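Local coordinates for protein DNA helicase RecQ (Deinococcus radiodurans, PDB 4Q48) that probably couples ATP hydrolysis to the unwinding of duplex DNA in the 3'-5' direction, the chain here being the catalytic core of the longer helicase, at residues Pro210-Val216 and Asn400-Leu405; Val305-Leu311 and Pro333-Val339; Asp237-Cys243 and Gly287-Thr293. All blocks are in the same frame, centred on the assembly; numbering follows the deposited sequence.

Interaction 1 of 3, residues Pro210-Val216 and Asn400-Leu405; sequences PNIQYRV and NCDVCL. With ZN (zinc ion), chain C.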
# COMPACT_ATOMS: atom_id res chain seq x y z
N PRO A 210 -11.97 -9.41 5.05
CA PRO A 210 -12.64 -9.81 6.30
C PRO A 210 -12.42 -11.28 6.73
O PRO A 210 -12.46 -11.59 7.94
CB PRO A 210 -14.11 -9.56 5.97
CG PRO A 210 -14.07 -8.46 4.95
CD PRO A 210 -12.89 -8.76 4.10
N ASN A 211 -12.22 -12.17 5.77
CA ASN A 211 -12.16 -13.59 6.09
C ASN A 211 -10.77 -13.98 6.55
O ASN A 211 -10.57 -15.09 7.10
CB ASN A 211 -12.63 -14.44 4.89
CG ASN A 211 -11.80 -14.23 3.66
OD1 ASN A 211 -11.63 -13.09 3.21
ND2 ASN A 211 -11.28 -15.31 3.10
N ILE A 212 -9.81 -13.06 6.37
CA ILE A 212 -8.46 -13.27 6.87
C ILE A 212 -8.37 -12.70 8.27
O ILE A 212 -8.57 -11.48 8.45
CB ILE A 212 -7.40 -12.61 6.00
CG1 ILE A 212 -7.49 -13.13 4.56
CG2 ILE A 212 -6.02 -12.82 6.59
CD1 ILE A 212 -6.60 -12.38 3.59
N GLN A 213 -8.08 -13.56 9.26
CA GLN A 213 -7.87 -13.11 10.63
C GLN A 213 -6.40 -12.73 10.86
O GLN A 213 -5.51 -13.53 10.57
CB GLN A 213 -8.30 -14.17 11.62
CG GLN A 213 -7.79 -13.92 13.01
CD GLN A 213 -8.47 -14.74 14.10
OE1 GLN A 213 -7.81 -15.32 14.97
NE2 GLN A 213 -9.80 -14.79 14.05
N TYR A 214 -6.12 -11.51 11.34
CA TYR A 214 -4.71 -11.07 11.49
C TYR A 214 -4.13 -11.30 12.90
O TYR A 214 -4.76 -10.95 13.91
CB TYR A 214 -4.55 -9.60 11.10
CG TYR A 214 -4.85 -9.36 9.63
CD1 TYR A 214 -3.86 -9.48 8.66
CD2 TYR A 214 -6.15 -9.05 9.22
CE1 TYR A 214 -4.15 -9.27 7.33
CE2 TYR A 214 -6.45 -8.87 7.90
CZ TYR A 214 -5.45 -8.97 6.95
OH TYR A 214 -5.80 -8.77 5.63
N ARG A 215 -2.96 -11.93 12.95
CA ARG A 215 -2.25 -12.15 14.20
C ARG A 215 -0.77 -11.87 14.13
O ARG A 215 -0.07 -12.37 13.23
CB ARG A 215 -2.41 -13.59 14.68
CG ARG A 215 -3.81 -14.01 15.07
CD ARG A 215 -3.73 -15.43 15.61
NE ARG A 215 -4.92 -16.17 15.25
CZ ARG A 215 -5.02 -17.48 15.32
NH1 ARG A 215 -3.97 -18.18 15.73
NH2 ARG A 215 -6.15 -18.08 14.96
N VAL A 216 -0.29 -11.10 15.10
CA VAL A 216 1.13 -10.86 15.28
C VAL A 216 1.44 -11.16 16.75
O VAL A 216 0.66 -10.83 17.63
CB VAL A 216 1.51 -9.40 14.92
CG1 VAL A 216 2.99 -9.20 15.07
CG2 VAL A 216 1.06 -9.05 13.50
N ASN A 400 -12.01 -9.63 14.37
CA ASN A 400 -11.36 -10.79 13.79
C ASN A 400 -9.85 -10.57 13.71
O ASN A 400 -9.21 -10.93 12.73
CB ASN A 400 -11.91 -11.09 12.40
CG ASN A 400 -11.68 -12.53 11.99
OD1 ASN A 400 -11.79 -13.44 12.82
ND2 ASN A 400 -11.33 -12.75 10.71
N CYS A 401 -9.28 -10.00 14.76
CA CYS A 401 -7.83 -9.93 14.86
C CYS A 401 -7.43 -10.27 16.29
O CYS A 401 -8.28 -10.25 17.20
CB CYS A 401 -7.32 -8.55 14.43
SG CYS A 401 -7.63 -7.27 15.61
N ASP A 402 -6.17 -10.65 16.49
CA ASP A 402 -5.75 -11.07 17.81
C ASP A 402 -5.87 -9.97 18.85
O ASP A 402 -6.17 -10.25 20.00
CB ASP A 402 -4.34 -11.64 17.78
CG ASP A 402 -3.32 -10.64 17.30
OD1 ASP A 402 -3.71 -9.53 16.84
OD2 ASP A 402 -2.13 -11.00 17.34
N VAL A 403 -5.68 -8.72 18.46
CA VAL A 403 -5.86 -7.61 19.40
C VAL A 403 -7.32 -7.48 19.84
O VAL A 403 -7.60 -7.36 21.03
CB VAL A 403 -5.41 -6.27 18.77
CG1 VAL A 403 -5.89 -5.08 19.58
CG2 VAL A 403 -3.89 -6.26 18.59
N CYS A 404 -8.23 -7.55 18.86
CA CYS A 404 -9.67 -7.47 19.12
C CYS A 404 -10.16 -8.63 20.02
O CYS A 404 -10.93 -8.41 20.95
CB CYS A 404 -10.45 -7.49 17.80
SG CYS A 404 -10.82 -5.92 17.12
N LEU A 405 -9.67 -9.84 19.74
CA LEU A 405 -10.15 -11.04 20.40
C LEU A 405 -9.46 -11.27 21.75
O LEU A 405 -10.04 -11.80 22.69
CB LEU A 405 -9.95 -12.28 19.49
CG LEU A 405 -10.68 -12.34 18.15
CD1 LEU A 405 -10.15 -13.46 17.23
CD2 LEU A 405 -12.18 -12.47 18.37
ZN ZN C . -9.57 -6.14 15.09

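Interaction 2 of 3, residues Val305-Leu311 and Pro333-Val339; sequences VRFVAHL and PSTAWMV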
# COMPACT_ATOMS: atom_id res chain seq x y z
N VAL A 305 -5.98 -21.39 -0.02
CA VAL A 305 -4.91 -21.18 0.96
C VAL A 305 -5.39 -20.77 2.36
O VAL A 305 -5.93 -19.69 2.58
CB VAL A 305 -3.90 -20.10 0.47
CG1 VAL A 305 -2.92 -19.75 1.55
CG2 VAL A 305 -3.16 -20.57 -0.78
N ARG A 306 -5.11 -21.63 3.33
CA ARG A 306 -5.71 -21.54 4.65
C ARG A 306 -4.91 -20.70 5.65
O ARG A 306 -5.48 -20.21 6.62
CB ARG A 306 -5.91 -22.95 5.20
CG ARG A 306 -7.25 -23.49 4.85
CD ARG A 306 -8.30 -22.47 5.15
NE ARG A 306 -9.39 -22.58 4.21
CZ ARG A 306 -9.60 -21.75 3.20
NH1 ARG A 306 -8.86 -20.68 3.05
NH2 ARG A 306 -10.61 -21.96 2.38
N PHE A 307 -3.61 -20.55 5.44
CA PHE A 307 -2.83 -19.65 6.28
C PHE A 307 -1.60 -19.06 5.59
O PHE A 307 -1.04 -19.64 4.64
CB PHE A 307 -2.41 -20.35 7.57
CG PHE A 307 -1.35 -21.42 7.40
CD1 PHE A 307 -1.70 -22.75 7.21
CD2 PHE A 307 -0.00 -21.12 7.51
CE1 PHE A 307 -0.75 -23.73 7.11
CE2 PHE A 307 0.97 -22.11 7.40
CZ PHE A 307 0.59 -23.42 7.20
N VAL A 308 -1.20 -17.88 6.07
CA VAL A 308 0.10 -17.34 5.74
C VAL A 308 0.86 -17.04 7.02
O VAL A 308 0.41 -16.23 7.85
CB VAL A 308 0.02 -16.10 4.87
CG1 VAL A 308 1.35 -15.39 4.88
CG2 VAL A 308 -0.30 -16.50 3.46
N ALA A 309 2.02 -17.68 7.15
CA ALA A 309 2.88 -17.53 8.31
C ALA A 309 4.09 -16.67 8.01
O ALA A 309 4.79 -16.91 7.03
CB ALA A 309 3.33 -18.90 8.79
N HIS A 310 4.36 -15.70 8.88
CA HIS A 310 5.59 -14.93 8.76
C HIS A 310 6.53 -15.27 9.92
O HIS A 310 6.19 -15.05 11.09
CB HIS A 310 5.29 -13.44 8.72
CG HIS A 310 4.89 -12.95 7.36
ND1 HIS A 310 3.57 -12.84 6.96
CD2 HIS A 310 5.63 -12.55 6.30
CE1 HIS A 310 3.52 -12.39 5.72
NE2 HIS A 310 4.76 -12.20 5.30
N LEU A 311 7.70 -15.81 9.60
CA LEU A 311 8.63 -16.24 10.64
C LEU A 311 9.72 -15.20 10.79
O LEU A 311 10.63 -15.32 11.62
CB LEU A 311 9.21 -17.60 10.27
CG LEU A 311 8.30 -18.76 10.67
CD1 LEU A 311 8.84 -20.09 10.14
CD2 LEU A 311 8.08 -18.83 12.15
N PRO A 333 -12.59 -18.76 5.86
CA PRO A 333 -11.69 -18.29 6.92
C PRO A 333 -10.23 -18.69 6.71
O PRO A 333 -9.95 -19.84 6.38
CB PRO A 333 -12.24 -18.97 8.18
CG PRO A 333 -13.68 -19.18 7.90
CD PRO A 333 -13.73 -19.52 6.41
N SER A 334 -9.32 -17.75 6.91
CA SER A 334 -7.92 -18.05 6.85
C SER A 334 -7.23 -17.19 7.88
O SER A 334 -7.78 -16.18 8.30
CB SER A 334 -7.36 -17.81 5.45
OG SER A 334 -7.98 -18.67 4.53
N THR A 335 -6.05 -17.62 8.31
CA THR A 335 -5.30 -16.92 9.35
C THR A 335 -4.00 -16.36 8.80
O THR A 335 -3.28 -17.04 8.08
CB THR A 335 -4.90 -17.84 10.51
OG1 THR A 335 -5.98 -18.69 10.91
CG2 THR A 335 -4.34 -16.99 11.67
N ALA A 336 -3.70 -15.11 9.13
CA ALA A 336 -2.37 -14.61 8.90
C ALA A 336 -1.73 -14.56 10.26
O ALA A 336 -2.26 -13.91 11.16
CB ALA A 336 -2.38 -13.27 8.22
N TRP A 337 -0.63 -15.29 10.41
CA TRP A 337 0.04 -15.55 11.68
C TRP A 337 1.50 -15.13 11.56
O TRP A 337 2.22 -15.62 10.67
CB TRP A 337 -0.08 -17.02 11.99
CG TRP A 337 0.52 -17.57 13.24
CD1 TRP A 337 -0.15 -17.90 14.39
CD2 TRP A 337 1.89 -17.99 13.44
NE1 TRP A 337 0.72 -18.47 15.30
CE2 TRP A 337 1.98 -18.53 14.74
CE3 TRP A 337 3.04 -17.95 12.64
CZ2 TRP A 337 3.18 -19.02 15.28
CZ3 TRP A 337 4.24 -18.43 13.19
CH2 TRP A 337 4.29 -18.97 14.49
N MET A 338 1.95 -14.21 12.42
CA MET A 338 3.34 -13.74 12.37
C MET A 338 3.96 -13.57 13.76
O MET A 338 3.36 -13.03 14.71
CB MET A 338 3.46 -12.42 11.60
CG MET A 338 4.83 -11.72 11.74
SD MET A 338 5.09 -10.25 10.71
CE MET A 338 4.04 -9.04 11.50
N VAL A 339 5.19 -14.04 13.86
CA VAL A 339 5.98 -13.82 15.06
C VAL A 339 7.25 -13.10 14.67
O VAL A 339 7.83 -13.32 13.61
CB VAL A 339 6.33 -15.14 15.79
CG1 VAL A 339 5.12 -15.68 16.59
CG2 VAL A 339 6.93 -16.17 14.83

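Interaction 3 of 3, residues Asp237-Cys243 and Gly287-Thr293; sequences DAGIVYC and GVIVCAT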
# COMPACT_ATOMS: atom_id res chain seq x y z
N ASP A 237 -3.95 -28.43 5.78
CA ASP A 237 -4.35 -27.43 4.81
C ASP A 237 -3.19 -26.85 4.02
O ASP A 237 -2.04 -26.97 4.43
CB ASP A 237 -5.11 -26.30 5.51
CG ASP A 237 -6.44 -26.78 6.10
OD1 ASP A 237 -6.99 -27.82 5.62
OD2 ASP A 237 -6.92 -26.10 7.05
N ALA A 238 -3.49 -26.24 2.87
CA ALA A 238 -2.45 -25.54 2.12
C ALA A 238 -2.13 -24.22 2.79
O ALA A 238 -3.02 -23.49 3.21
CB ALA A 238 -2.85 -25.31 0.70
N GLY A 239 -0.84 -23.94 2.93
CA GLY A 239 -0.41 -22.69 3.49
C GLY A 239 0.92 -22.27 2.92
O GLY A 239 1.65 -23.09 2.37
N ILE A 240 1.23 -20.99 3.06
CA ILE A 240 2.54 -20.44 2.71
C ILE A 240 3.26 -19.97 3.97
O ILE A 240 2.66 -19.30 4.78
CB ILE A 240 2.42 -19.25 1.76
CG1 ILE A 240 1.53 -19.60 0.57
CG2 ILE A 240 3.81 -18.80 1.34
CD1 ILE A 240 1.18 -18.39 -0.33
N VAL A 241 4.51 -20.37 4.14
CA VAL A 241 5.36 -19.86 5.22
C VAL A 241 6.46 -18.99 4.65
O VAL A 241 7.32 -19.50 3.95
CB VAL A 241 6.02 -20.99 6.02
CG1 VAL A 241 6.95 -20.42 7.08
CG2 VAL A 241 4.97 -21.92 6.59
N TYR A 242 6.46 -17.69 4.94
CA TYR A 242 7.51 -16.81 4.43
C TYR A 242 8.73 -16.67 5.36
O TYR A 242 8.59 -16.39 6.55
CB TYR A 242 6.94 -15.43 4.21
CG TYR A 242 6.01 -15.34 3.05
CD1 TYR A 242 6.49 -15.31 1.74
CD2 TYR A 242 4.65 -15.23 3.25
CE1 TYR A 242 5.63 -15.19 0.66
CE2 TYR A 242 3.78 -15.10 2.18
CZ TYR A 242 4.27 -15.09 0.89
OH TYR A 242 3.39 -14.98 -0.16
N CYS A 243 9.93 -16.86 4.82
CA CYS A 243 11.15 -16.63 5.60
C CYS A 243 12.03 -15.61 4.89
O CYS A 243 11.87 -15.38 3.68
CB CYS A 243 11.92 -17.92 5.84
SG CYS A 243 10.97 -19.18 6.71
N GLY A 287 -3.34 -29.73 0.47
CA GLY A 287 -2.58 -29.85 1.69
C GLY A 287 -1.09 -29.73 1.54
O GLY A 287 -0.37 -30.28 2.36
N VAL A 288 -0.63 -29.03 0.50
CA VAL A 288 0.79 -28.70 0.35
C VAL A 288 1.18 -27.32 0.97
O VAL A 288 0.50 -26.33 0.78
CB VAL A 288 1.21 -28.75 -1.13
CG1 VAL A 288 2.46 -27.91 -1.40
CG2 VAL A 288 1.40 -30.21 -1.57
N ILE A 289 2.26 -27.29 1.75
CA ILE A 289 2.79 -26.03 2.28
C ILE A 289 4.06 -25.56 1.58
O ILE A 289 5.05 -26.28 1.55
CB ILE A 289 3.13 -26.15 3.76
CG1 ILE A 289 1.86 -26.42 4.58
CG2 ILE A 289 3.85 -24.91 4.22
CD1 ILE A 289 2.10 -26.58 6.04
N VAL A 290 4.05 -24.33 1.05
CA VAL A 290 5.24 -23.81 0.37
C VAL A 290 6.01 -22.87 1.30
O VAL A 290 5.41 -22.06 2.01
CB VAL A 290 4.86 -23.03 -0.93
CG1 VAL A 290 6.05 -22.25 -1.47
CG2 VAL A 290 4.32 -23.96 -2.01
N CYS A 291 7.34 -23.00 1.34
CA CYS A 291 8.17 -22.02 2.04
C CYS A 291 8.92 -21.15 1.05
O CYS A 291 9.65 -21.66 0.19
CB CYS A 291 9.16 -22.67 2.99
SG CYS A 291 8.44 -23.71 4.22
N ALA A 292 8.76 -19.83 1.19
CA ALA A 292 9.30 -18.87 0.22
C ALA A 292 9.83 -17.59 0.90
O ALA A 292 9.53 -17.33 2.06
CB ALA A 292 8.23 -18.52 -0.81
N THR A 293 10.59 -16.79 0.16
CA THR A 293 11.18 -15.55 0.69
C THR A 293 10.30 -14.34 0.39
O THR A 293 9.94 -13.59 1.29
CB THR A 293 12.59 -15.29 0.12
OG1 THR A 293 12.60 -15.57 -1.28
CG2 THR A 293 13.61 -16.18 0.81

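Interaction 1 of 3, residues Pro210-Val216 and Asn400-Leu405
Q213 and N400 meet through their side-chain amides, whose planes stand 81° apart. NE2 of Q213 donates to OD1 of N400 at 2.7 Å; the acceptor lies near the plane of the glutamine amide, whereas the donor sits above the asparagine carbonyl plane. Chi1 of Q213 (165°) carries CG away from its own N, and the extended chain then takes the amide past N400 to CD1 of L405, 3.5 Å from NE2. The other amide atom, OE1, faces R215 and accepts from both NE and NH2, NE arriving on a lone pair. With OE1 held by R215 and NE2 by N400, both ends of the amide are engaged, which would fix its rotation, while NH1 of R215 pairs with E233. ND2 of N400 gives a weak bond to O of P210.

Backbone bonding is confined to a single bridge, Y214 with C401. N of D402 donates to O of Y214 at 3.0 Å, and N of Y214 reaches O of N400 only weakly.

The D402 carboxylate serves two donors: OD2 accepts from N of V216 at 2.9 Å, met from above the carboxylate plane, and OD1 forms a salt bridge with R382. Its CB also packs 3.6 Å from CG of R215.

C401 is the N-cap of helix 402-405: SG accepts from N of C404 at 3.3 Å and binds zinc at 2.3 Å. SG of C404 is a second ligand; C381 and C398 complete the four-cysteine site. The geometry is that of the RecQ zinc-binding region, laid here against edge strand 212-218 of the second helicase domain.

Interaction 2 of 3, residues Val305-Leu311 and Pro333-Val339
N of H310 donates to O of W337 at 2.8 Å, one of five backbone hydrogen bonds between strands 305-310 and 334-339. N of W337 donates to O of V308 at 2.9 Å with an angle of 170° at the hydrogen; N of T335 to O of R306, N of V308 to O of T335 and N of V339 to O of H310 complete the set. Donation thus changes strand at each step, as expected of parallel neighbours whose axes diverge by 10°. At the start of the pair, O of P333 lies over one face of the R306 guanidinium, 3.3 Å from CD; NH2 of R306 is salt-bridged to D330.

The strands are the two arms of a beta-alpha-beta unit, joined through helix 317-324. That helix meets the face carrying V308, H310, A336 and M338: E323 bonds NE2 of H310, and Y320 meets its ring. On this face CB of H310 rests 3.5 Å from CG of M338, and SD stands 5.0 Å from the imidazole centroid, in an oblique Met-aromatic contact.

F307, A309, T335 and W337 occupy the other face, against helix 222-233, where F229 stacks on the indole. A chi1 of 180° at W337 turns the indole so that CE3 lies 4.0 Å from CB of A309. CD2 of L311 comes in at the indole edge, near its plane, 4.0 Å from CZ3, and lies alongside CG2 of V339 at 3.9 Å.

Interaction 3 of 3, residues Asp237-Cys243 and Gly287-Thr293
I289 and V241 pack against each other on one face of two neighbouring parallel strands, 238-242 and 289-292, in the sheet of the second RecA-like domain of the helicase core. The strand axes approach to 4.7 Å at 17°, the usual spacing of sheet neighbours. CG2 of I289 meets CG2 of V241 at 4.0 Å, the two chains crossing obliquely. That methyl, anti to the backbone N of I289, also lies 3.4 Å from O of G239, at the near edge of the neighbouring strand; a side chain on G239 would begin on this same face, close to CG1 of I289. F307 and I261 touch I289 from outside the pair. Cutting this side chain back to an alanine takes away CG1, CG2 and CD1 and would probably leave a gap among V241, F307 and I261. Further along, SG of C291 fits beside CB of V241 at 4.1 Å.

The reverse face carries I240, Y242, V290 and A292. CG2 of I240 is a bump 3.7 Å above one face of the Y242 ring, offset toward its rim, while the small A292 admits the ring's CD1 to 4.5 Å from its CB. The Y242 hydroxyl is bonded to R326, and V290 packs on F282 of helix 272-284.

Backbone bonds hold this fit in register, the straightest being N of V241 to O of V290 (2.9 Å, 166°). Beyond the last of them, CG2 of T293 lies 3.5 Å from O of C243.

In the fold
All three contacts reach one six-stranded parallel sheet, that of the second helicase domain, ordered 212-218, 334-340, 305-310, 238-242, 289-292, 263-266. Their centres step across it: about 10 Å from interaction 1 to interaction 2, 9 Å on to interaction 3, and 20 Å between 1 and 3, whose nearest atoms stay about 11 Å apart. Neighbours are joined by probable backbone hydrogen bonds, R215 N to A336 O at 2.8 Å and A309 O to Y242 N at 2.8 Å. Along the chain interaction 3 closes before interaction 2 opens, and interaction 1 encloses both. Through interaction 1 the zinc-binding region packs on outermost strand 212-218, held directly against the second helicase domain.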